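Local coordinates for G protein alpha subunit (Entamoeba histolytica, PDB 4FID) that binds guanine nucleotides and probably relays signals from membrane receptors as the alpha subunit of a heterotrimeric G protein, at residues Asp219-Glu224 and Ala229-Phe234; Thr149-Tyr154 and Ser180-Val185; Thr192-Tyr197 and Gln268-Leu273. All blocks are in the same frame, centred on the assembly; numbering follows the deposited sequence.

Interaction 1 of 3, residues Asp219-Glu224 and Ala229-Phe234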
loop_
_atom_site.group_PDB
_atom_site.type_symbol
_atom_site.label_atom_id
_atom_site.label_comp_id
_atom_site.label_asym_id
_atom_site.label_seq_id
_atom_site.Cartn_x
_atom_site.Cartn_y
_atom_site.Cartn_z
ATOM N N ASP A 219 4.498 2.109 -19.704
ATOM C CA ASP A 219 3.255 2.023 -20.463
ATOM C C ASP A 219 2.448 3.298 -20.340
ATOM O O ASP A 219 2.119 3.927 -21.353
ATOM C CB ASP A 219 2.408 0.854 -19.998
ATOM C CG ASP A 219 2.961 -0.459 -20.462
ATOM O OD1 ASP A 219 2.544 -1.509 -19.910
ATOM O OD2 ASP A 219 3.819 -0.428 -21.379
ATOM N N ILE A 220 2.130 3.676 -19.100
ATOM C CA ILE A 220 1.315 4.863 -18.843
ATOM C C ILE A 220 1.877 6.056 -19.623
ATOM O O ILE A 220 1.158 6.757 -20.328
ATOM C CB ILE A 220 1.251 5.159 -17.331
ATOM C CG1 ILE A 220 0.402 4.112 -16.624
ATOM C CG2 ILE A 220 0.696 6.536 -17.050
ATOM C CD1 ILE A 220 0.570 4.130 -15.096
HETATM N N MSE A 221 3.186 6.251 -19.529
HETATM C CA MSE A 221 3.847 7.370 -20.198
HETATM C C MSE A 221 3.662 7.410 -21.716
HETATM O O MSE A 221 3.779 8.467 -22.332
HETATM C CB MSE A 221 5.334 7.356 -19.862
HETATM C CG MSE A 221 5.604 7.689 -18.409
HETATM SE SE MSE A 221 4.693 9.351 -17.928
HETATM C CE MSE A 221 5.424 10.495 -19.346
ATOM N N THR A 222 3.390 6.267 -22.329
ATOM C CA THR A 222 3.224 6.256 -23.771
ATOM C C THR A 222 1.812 5.867 -24.226
ATOM O O THR A 222 1.519 5.889 -25.418
ATOM C CB THR A 222 4.285 5.365 -24.470
ATOM O OG1 THR A 222 4.259 4.044 -23.915
ATOM C CG2 THR A 222 5.678 5.961 -24.307
ATOM N N ASN A 223 0.943 5.527 -23.279
ATOM C CA ASN A 223 -0.419 5.120 -23.606
ATOM C C ASN A 223 -1.186 6.249 -24.288
ATOM O O ASN A 223 -1.317 7.337 -23.721
ATOM C CB ASN A 223 -1.144 4.686 -22.337
ATOM C CG ASN A 223 -2.470 4.010 -22.617
ATOM O OD1 ASN A 223 -3.324 4.536 -23.348
ATOM N ND2 ASN A 223 -2.651 2.827 -22.035
ATOM N N GLU A 224 -1.691 5.995 -25.496
ATOM C CA GLU A 224 -2.338 7.055 -26.274
ATOM C C GLU A 224 -3.689 7.521 -25.723
ATOM O O GLU A 224 -4.127 8.630 -26.013
ATOM C CB GLU A 224 -2.443 6.684 -27.760
ATOM C CG GLU A 224 -1.076 6.403 -28.402
ATOM C CD GLU A 224 -0.969 6.821 -29.875
ATOM O OE1 GLU A 224 -1.369 6.035 -30.769
ATOM O OE2 GLU A 224 -0.456 7.930 -30.135
ATOM N N ALA A 229 -3.599 13.663 -19.993
ATOM C CA ALA A 229 -3.634 13.489 -18.537
ATOM C C ALA A 229 -2.314 13.831 -17.861
ATOM O O ALA A 229 -1.249 13.411 -18.311
ATOM C CB ALA A 229 -4.100 12.086 -18.150
ATOM N N VAL A 230 -2.402 14.610 -16.785
ATOM C CA VAL A 230 -1.259 14.881 -15.912
ATOM C C VAL A 230 -0.771 13.577 -15.305
ATOM O O VAL A 230 -1.567 12.746 -14.876
ATOM C CB VAL A 230 -1.625 15.843 -14.750
ATOM C CG1 VAL A 230 -0.371 16.407 -14.115
ATOM C CG2 VAL A 230 -2.469 16.968 -15.255
ATOM N N LYS A 231 0.541 13.405 -15.248
ATOM C CA LYS A 231 1.110 12.185 -14.700
ATOM C C LYS A 231 1.786 12.451 -13.357
ATOM O O LYS A 231 2.753 13.224 -13.268
ATOM C CB LYS A 231 2.116 11.600 -15.687
ATOM C CG LYS A 231 1.648 11.584 -17.143
ATOM C CD LYS A 231 0.438 10.679 -17.341
ATOM C CE LYS A 231 0.310 10.305 -18.798
ATOM N NZ LYS A 231 0.382 11.491 -19.686
ATOM N N LEU A 232 1.282 11.796 -12.320
ATOM C CA LEU A 232 1.830 11.903 -10.977
ATOM C C LEU A 232 2.319 10.541 -10.549
ATOM O O LEU A 232 1.744 9.526 -10.939
ATOM C CB LEU A 232 0.741 12.347 -9.989
ATOM C CG LEU A 232 0.505 13.848 -9.805
ATOM C CD1 LEU A 232 0.268 14.519 -11.159
ATOM C CD2 LEU A 232 -0.648 14.132 -8.821
ATOM N N ILE A 233 3.355 10.505 -9.722
ATOM C CA ILE A 233 3.803 9.245 -9.158
ATOM C C ILE A 233 3.808 9.356 -7.659
ATOM O O ILE A 233 4.418 10.274 -7.118
ATOM C CB ILE A 233 5.223 8.882 -9.606
ATOM C CG1 ILE A 233 5.259 8.621 -11.097
ATOM C CG2 ILE A 233 5.707 7.622 -8.895
ATOM C CD1 ILE A 233 6.612 8.166 -11.550
ATOM N N PHE A 234 3.143 8.427 -6.982
ATOM C CA PHE A 234 3.233 8.370 -5.528
ATOM C C PHE A 234 4.205 7.267 -5.186
ATOM O O PHE A 234 3.956 6.093 -5.442
ATOM C CB PHE A 234 1.879 8.089 -4.854
ATOM C CG PHE A 234 0.908 9.252 -4.878
ATOM C CD1 PHE A 234 1.260 10.475 -5.432
ATOM C CD2 PHE A 234 -0.372 9.105 -4.341
ATOM C CE1 PHE A 234 0.353 11.540 -5.462
ATOM C CE2 PHE A 234 -1.283 10.154 -4.354
ATOM C CZ PHE A 234 -0.916 11.383 -4.921
#
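Lys231 of strand 230-236 lays its aliphatic chain against Ile220 and Met221 of helix 209-222. The side-chain part of the packing is carbon and selenium. Met221 is a selenomethionine, and its SE meets Lys231 CG at 3.9 Å. Its CG lies beside the backbone N, and the bend at chi2 (-52°) carries SE to the lysine, although the side chain does not set out toward the strand. Further along the lysine, Ile220 CG2 sits 4.2 Å from Lys231 CD, and the two side chains run past each other in opposite directions. Lys231 CE also lies near the backbone, 4.0 Å from Ile220 O. The solvent side is loose: Thr222 is exposed and points away from the strand, and exposed Asp219 does not reach it. The far end of Lys231 is curled back by the bends at chi2 and chi4. Lys231 NZ bonds Ala229 O at 2.9 Å, in the carbonyl plane with a C=O...N angle of 154°. A second bond goes to Leu226 O, and Glu300 offers a weak, long ion pair. The contact closes the short loop from helix 209-222 to strand 230-236 in the Ras-like domain. Its chemistry implies a divided lysine: the methylenes serve as apolar filling, while two backbone carbonyls bond the amine end, which is probably charged.

Interaction 2 of 3, residues Thr149-Tyr154 and Ser180-Val185; sequences TGIHEY and SFFSDV
Ile151 and Phe182 meet because of their side-chain torsions. In Ile151, CG1 stands anti to the backbone N (chi1 -158°), and chi2 near 57° then turns CD1 to the ring. In Phe182, CG lies beside the backbone N and anti to the carbonyl carbon, and the ring reaches back from the opposite direction. The backbones themselves stay far apart: the closest CA atoms, those of Ile151 and Phe182, are 11.3 Å from each other. The side chains therefore span the whole gap.

Ile151 CD1 comes to the edge of the ring, near its plane, 3.8 Å from Phe182 CE1.

Glu153 touches the other flank of the ring. Its chain is extended beyond CG, and Glu153 OE2 ends 3.7 Å from Phe182 CE2. The approach is oblique, with the carboxylate and ring planes 69° apart. The polar partner of Glu153 OE2 is His164 NE2, so the carboxylate is held by the neighbouring strand and only brushes the ring.

One face of Phe182 is covered within its own loop: Phe181 CD1 lies over the ring centre, 3.5 Å above the plane.

Segment 149-154 follows Thr148, a predicted magnesium-binding residue, and segment 180-185 follows the predicted GTP-binding residues 167-171. The contact is consistent with joining the ends of the two switch regions of a G-alpha Ras-like domain.

It lies at the surface. Segment 149-154 leads into outermost strand 152-157, which pairs antiparallel with strand 162-167. Segment 180-185 lies in the loop between helix 172-175 and strand 187-193. Phe182 rests on Ile166 of strand 162-167 and Met9 of strand 6-12, and Ile151 also touches Ile166.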
loop_
_atom_site.group_PDB
_atom_site.type_symbol
_atom_site.label_atom_id
_atom_site.label_comp_id
_atom_site.label_asym_id
_atom_site.label_seq_id
_atom_site.Cartn_x
_atom_site.Cartn_y
_atom_site.Cartn_z
ATOM N N THR A 149 -9.931 -6.840 -6.672
ATOM C CA THR A 149 -10.101 -7.217 -8.069
ATOM C C THR A 149 -10.800 -6.020 -8.674
ATOM O O THR A 149 -11.776 -5.509 -8.121
ATOM C CB THR A 149 -10.899 -8.517 -8.258
ATOM O OG1 THR A 149 -12.237 -8.341 -7.777
ATOM C CG2 THR A 149 -10.221 -9.662 -7.507
ATOM N N GLY A 150 -10.284 -5.572 -9.808
ATOM C CA GLY A 150 -10.203 -4.146 -10.036
ATOM C C GLY A 150 -11.132 -3.351 -10.910
ATOM O O GLY A 150 -10.954 -3.274 -12.123
ATOM N N ILE A 151 -12.105 -2.717 -10.277
ATOM C CA ILE A 151 -12.677 -1.510 -10.846
ATOM C C ILE A 151 -13.566 -0.814 -9.825
ATOM O O ILE A 151 -14.712 -1.177 -9.628
ATOM C CB ILE A 151 -13.370 -1.744 -12.210
ATOM C CG1 ILE A 151 -13.450 -0.425 -12.972
ATOM C CG2 ILE A 151 -14.743 -2.409 -12.056
ATOM C CD1 ILE A 151 -12.108 0.210 -13.166
ATOM N N HIS A 152 -13.006 0.181 -9.155
ATOM C CA HIS A 152 -13.732 0.898 -8.118
ATOM C C HIS A 152 -13.835 2.367 -8.472
ATOM O O HIS A 152 -12.831 3.011 -8.777
ATOM C CB HIS A 152 -13.021 0.754 -6.773
ATOM C CG HIS A 152 -12.972 -0.650 -6.259
ATOM N ND1 HIS A 152 -13.857 -1.128 -5.317
ATOM C CD2 HIS A 152 -12.143 -1.679 -6.551
ATOM C CE1 HIS A 152 -13.576 -2.391 -5.052
ATOM N NE2 HIS A 152 -12.540 -2.751 -5.788
ATOM N N GLU A 153 -15.051 2.896 -8.433
ATOM C CA GLU A 153 -15.284 4.304 -8.711
ATOM C C GLU A 153 -15.819 4.963 -7.466
ATOM O O GLU A 153 -16.490 4.319 -6.664
ATOM C CB GLU A 153 -16.302 4.470 -9.847
ATOM C CG GLU A 153 -15.858 3.853 -11.168
ATOM C CD GLU A 153 -16.714 4.278 -12.363
ATOM O OE1 GLU A 153 -17.548 3.469 -12.810
ATOM O OE2 GLU A 153 -16.537 5.406 -12.874
ATOM N N TYR A 154 -15.494 6.235 -7.284
ATOM C CA TYR A 154 -16.303 7.094 -6.421
ATOM C C TYR A 154 -15.988 8.572 -6.522
ATOM O O TYR A 154 -15.008 8.979 -7.143
ATOM C CB TYR A 154 -16.360 6.652 -4.953
ATOM C CG TYR A 154 -15.106 6.049 -4.375
ATOM C CD1 TYR A 154 -14.033 6.842 -3.990
ATOM C CD2 TYR A 154 -15.021 4.675 -4.156
ATOM C CE1 TYR A 154 -12.901 6.275 -3.434
ATOM C CE2 TYR A 154 -13.901 4.103 -3.606
ATOM C CZ TYR A 154 -12.848 4.900 -3.249
ATOM O OH TYR A 154 -11.741 4.300 -2.704
ATOM N N SER A 180 -8.274 2.208 -21.441
ATOM C CA SER A 180 -8.813 2.754 -22.681
ATOM C C SER A 180 -10.332 2.876 -22.721
ATOM O O SER A 180 -10.894 3.388 -23.699
ATOM C CB SER A 180 -8.345 1.928 -23.884
ATOM O OG SER A 180 -8.867 0.607 -23.843
ATOM N N PHE A 181 -10.999 2.401 -21.675
ATOM C CA PHE A 181 -12.455 2.462 -21.620
ATOM C C PHE A 181 -12.866 3.831 -21.126
ATOM O O PHE A 181 -13.792 4.444 -21.661
ATOM C CB PHE A 181 -12.997 1.350 -20.724
ATOM C CG PHE A 181 -14.397 1.575 -20.222
ATOM C CD1 PHE A 181 -14.620 2.298 -19.066
ATOM C CD2 PHE A 181 -15.481 1.016 -20.874
ATOM C CE1 PHE A 181 -15.903 2.480 -18.583
ATOM C CE2 PHE A 181 -16.768 1.203 -20.406
ATOM C CZ PHE A 181 -16.981 1.918 -19.260
ATOM N N PHE A 182 -12.135 4.325 -20.129
ATOM C CA PHE A 182 -12.405 5.641 -19.560
ATOM C C PHE A 182 -11.885 6.777 -20.445
ATOM O O PHE A 182 -10.686 6.859 -20.763
ATOM C CB PHE A 182 -11.847 5.734 -18.131
ATOM C CG PHE A 182 -12.574 4.859 -17.161
ATOM C CD1 PHE A 182 -12.035 3.651 -16.758
ATOM C CD2 PHE A 182 -13.839 5.218 -16.698
ATOM C CE1 PHE A 182 -12.729 2.830 -15.887
ATOM C CE2 PHE A 182 -14.537 4.405 -15.832
ATOM C CZ PHE A 182 -13.985 3.208 -15.424
ATOM N N SER A 183 -12.808 7.640 -20.861
ATOM C CA SER A 183 -12.472 8.778 -21.710
ATOM C C SER A 183 -12.344 10.061 -20.888
ATOM O O SER A 183 -13.030 10.233 -19.870
ATOM C CB SER A 183 -13.524 8.971 -22.813
ATOM O OG SER A 183 -13.353 8.043 -23.873
ATOM N N ASP A 184 -11.455 10.948 -21.333
ATOM C CA ASP A 184 -11.331 12.270 -20.731
ATOM C C ASP A 184 -10.868 12.191 -19.277
ATOM O O ASP A 184 -11.494 12.771 -18.380
ATOM C CB ASP A 184 -12.664 13.028 -20.821
ATOM C CG ASP A 184 -13.096 13.302 -22.261
ATOM O OD1 ASP A 184 -12.215 13.486 -23.132
ATOM O OD2 ASP A 184 -14.322 13.343 -22.517
ATOM N N VAL A 185 -9.774 11.468 -19.044
ATOM C CA VAL A 185 -9.170 11.416 -17.715
ATOM C C VAL A 185 -8.228 12.605 -17.538
ATOM O O VAL A 185 -7.332 12.815 -18.347
ATOM C CB VAL A 185 -8.429 10.086 -17.486
ATOM C CG1 VAL A 185 -7.639 10.122 -16.196
ATOM C CG2 VAL A 185 -9.424 8.937 -17.461
#

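Interaction 3 of 3, residues Thr192-Tyr197 and Gln268-Leu273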
loop_
_atom_site.group_PDB
_atom_site.type_symbol
_atom_site.label_atom_id
_atom_site.label_comp_id
_atom_site.label_asym_id
_atom_site.label_seq_id
_atom_site.Cartn_x
_atom_site.Cartn_y
_atom_site.Cartn_z
ATOM N N THR A 192 3.521 3.320 -6.546
ATOM C CA THR A 192 4.492 2.247 -6.441
ATOM C C THR A 192 5.066 2.158 -5.018
ATOM O O THR A 192 5.173 3.150 -4.292
ATOM C CB THR A 192 5.618 2.373 -7.508
ATOM O OG1 THR A 192 6.397 1.161 -7.549
ATOM C CG2 THR A 192 6.534 3.572 -7.202
ATOM N N SER A 193 5.404 0.945 -4.619
ATOM C CA SER A 193 5.924 0.686 -3.302
ATOM C C SER A 193 7.425 0.854 -3.345
ATOM O O SER A 193 8.102 0.222 -4.150
ATOM C CB SER A 193 5.583 -0.749 -2.904
ATOM O OG SER A 193 5.993 -1.023 -1.577
ATOM N N LEU A 194 7.955 1.700 -2.470
ATOM C CA LEU A 194 9.397 1.864 -2.398
ATOM C C LEU A 194 10.026 0.640 -1.759
ATOM O O LEU A 194 11.171 0.296 -2.050
ATOM C CB LEU A 194 9.766 3.120 -1.611
ATOM C CG LEU A 194 9.702 4.438 -2.390
ATOM C CD1 LEU A 194 9.825 5.621 -1.448
ATOM C CD2 LEU A 194 10.811 4.445 -3.420
ATOM N N ALA A 195 9.282 -0.028 -0.887
ATOM C CA ALA A 195 9.895 -1.099 -0.112
ATOM C C ALA A 195 10.074 -2.410 -0.896
ATOM O O ALA A 195 10.563 -3.394 -0.349
ATOM C CB ALA A 195 9.140 -1.325 1.191
ATOM N N GLU A 196 9.702 -2.409 -2.175
ATOM C CA GLU A 196 9.787 -3.607 -3.002
ATOM C C GLU A 196 11.085 -3.682 -3.797
ATOM O O GLU A 196 11.244 -4.577 -4.629
ATOM C CB GLU A 196 8.589 -3.698 -3.964
ATOM C CG GLU A 196 8.669 -2.705 -5.140
ATOM C CD GLU A 196 7.512 -2.817 -6.160
ATOM O OE1 GLU A 196 6.450 -3.419 -5.854
ATOM O OE2 GLU A 196 7.675 -2.274 -7.275
ATOM N N TYR A 197 12.012 -2.758 -3.555
ATOM C CA TYR A 197 13.263 -2.731 -4.327
ATOM C C TYR A 197 14.069 -4.041 -4.282
ATOM O O TYR A 197 14.877 -4.292 -5.160
ATOM C CB TYR A 197 14.159 -1.562 -3.906
ATOM C CG TYR A 197 14.657 -1.673 -2.492
ATOM C CD1 TYR A 197 15.826 -2.362 -2.197
ATOM C CD2 TYR A 197 13.946 -1.099 -1.442
ATOM C CE1 TYR A 197 16.281 -2.473 -0.894
ATOM C CE2 TYR A 197 14.392 -1.200 -0.139
ATOM C CZ TYR A 197 15.560 -1.884 0.122
ATOM O OH TYR A 197 15.995 -1.972 1.412
ATOM N N GLN A 268 15.067 8.895 -4.257
ATOM C CA GLN A 268 15.350 9.615 -5.509
ATOM C C GLN A 268 15.987 8.704 -6.563
ATOM O O GLN A 268 15.665 8.761 -7.757
ATOM C CB GLN A 268 16.268 10.798 -5.232
ATOM C CG GLN A 268 16.866 11.444 -6.459
ATOM C CD GLN A 268 17.660 12.711 -6.112
ATOM O OE1 GLN A 268 18.736 12.656 -5.488
ATOM N NE2 GLN A 268 17.127 13.858 -6.517
ATOM N N TYR A 269 16.890 7.855 -6.101
ATOM C CA TYR A 269 17.553 6.904 -6.963
ATOM C C TYR A 269 16.522 5.968 -7.614
ATOM O O TYR A 269 16.524 5.749 -8.813
ATOM C CB TYR A 269 18.563 6.135 -6.129
ATOM C CG TYR A 269 19.469 5.224 -6.920
ATOM C CD1 TYR A 269 19.085 3.908 -7.191
ATOM C CD2 TYR A 269 20.717 5.665 -7.379
ATOM C CE1 TYR A 269 19.902 3.066 -7.890
ATOM C CE2 TYR A 269 21.548 4.825 -8.076
ATOM C CZ TYR A 269 21.134 3.524 -8.331
ATOM O OH TYR A 269 21.932 2.653 -9.030
ATOM N N ILE A 270 15.624 5.433 -6.812
ATOM C CA ILE A 270 14.540 4.636 -7.345
ATOM C C ILE A 270 13.630 5.481 -8.247
ATOM O O ILE A 270 13.262 5.065 -9.350
ATOM C CB ILE A 270 13.770 3.935 -6.216
ATOM C CG1 ILE A 270 14.712 2.984 -5.475
ATOM C CG2 ILE A 270 12.578 3.179 -6.771
ATOM C CD1 ILE A 270 14.141 2.423 -4.226
ATOM N N GLN A 271 13.290 6.683 -7.803
ATOM C CA GLN A 271 12.439 7.531 -8.615
ATOM C C GLN A 271 13.055 7.771 -10.005
ATOM O O GLN A 271 12.372 7.716 -11.027
ATOM C CB GLN A 271 12.176 8.847 -7.899
ATOM C CG GLN A 271 11.413 9.869 -8.715
ATOM C CD GLN A 271 12.317 10.963 -9.233
ATOM O OE1 GLN A 271 12.594 11.936 -8.524
ATOM N NE2 GLN A 271 12.799 10.811 -10.468
ATOM N N GLN A 272 14.354 8.041 -10.041
ATOM C CA GLN A 272 15.010 8.321 -11.303
ATOM C C GLN A 272 15.058 7.101 -12.211
ATOM O O GLN A 272 15.139 7.256 -13.424
ATOM C CB GLN A 272 16.400 8.910 -11.079
ATOM C CG GLN A 272 16.353 10.302 -10.511
ATOM C CD GLN A 272 17.673 10.750 -9.919
ATOM O OE1 GLN A 272 18.601 9.954 -9.794
ATOM N NE2 GLN A 272 17.772 12.022 -9.579
ATOM N N LEU A 273 14.985 5.893 -11.639
ATOM C CA LEU A 273 14.881 4.674 -12.470
ATOM C C LEU A 273 13.556 4.563 -13.213
ATOM O O LEU A 273 13.513 3.992 -14.280
ATOM C CB LEU A 273 15.091 3.404 -11.652
ATOM C CG LEU A 273 16.464 3.211 -11.010
ATOM C CD1 LEU A 273 16.470 1.940 -10.186
ATOM C CD2 LEU A 273 17.549 3.187 -12.065
#
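Ile270 of helix 263-275 points its side chain at Leu194 and Tyr197, in the segment that follows strand 187-193. The contact between the two segments is entirely apolar. Leu194 CD2 is the main point of touch on its side. It lies 4.0 Å from Ile270 CD1 and 4.0 Å from Ile270 CG2, so it meets both branches of the isoleucine. CB of Ile270 is scarcely farther from Leu194 CD2, at 4.1 Å. Leu194 does not start out toward the helix, but its end comes nearer.

Tyr197 adds a second apolar touch. Tyr197 CB is 4.0 Å from Ile270 CD1. The ring is carried away from the helix, because CG lies between the backbone N and the carbonyl carbon (chi1 65°). Ile270 CD1 lies oblique to the ring. One methyl, Ile270 CD1, thus touches both Leu194 and Tyr197.

Neighbouring helices cover the group. Phe241 of helix 238-247 touches Leu194 and Ile270, and its ring meets that of Tyr197 with the planes about 90° apart. Leu210 of helix 209-222 also packs on Ile270.

The polar end of Tyr197 is bonded outside the two segments: Tyr197 OH bonds Val248 O.

Leu194 also sits beside the nucleotide end of the sheet. Its side chain is about 4 Å from that of Met238, a predicted GTP-binding residue, and about 9 Å from the bound GDP. Residues Asn236-Asp239 match the NKxD guanine-specificity motif of G proteins, and Asn236 and Asp239 are seen to bind GDP. The chemistry implies a buried contact made of apolar packing: it joins the chain after the strand to the helix, with no hydrogen bond across the segments.

Overall arrangement
All three contacts reach the same mixed sheet, at different places. Interactions 1 and 3 are buried; interaction 2 is at the surface, beside an outermost strand. Interactions 1 and 3 lie on neighbouring strands, 230-236 and 187-193 respectively, and touch directly: Phe234 O lies 3.0 Å from Thr192 N, probably a hydrogen bond. Along the chain, interaction 1 is nested within the loop closed by interaction 3. Interaction 2 comes before both; it touches interaction 1 where Ala229 CB packs on Val185 O, but stays about 16 Å from interaction 3 at the nearest atoms. Chemistry follows place: aliphatic in interaction 3, lysine methylenes with an amine end bonded to carbonyls in interaction 1, an aromatic ring beside a carboxylate in interaction 2.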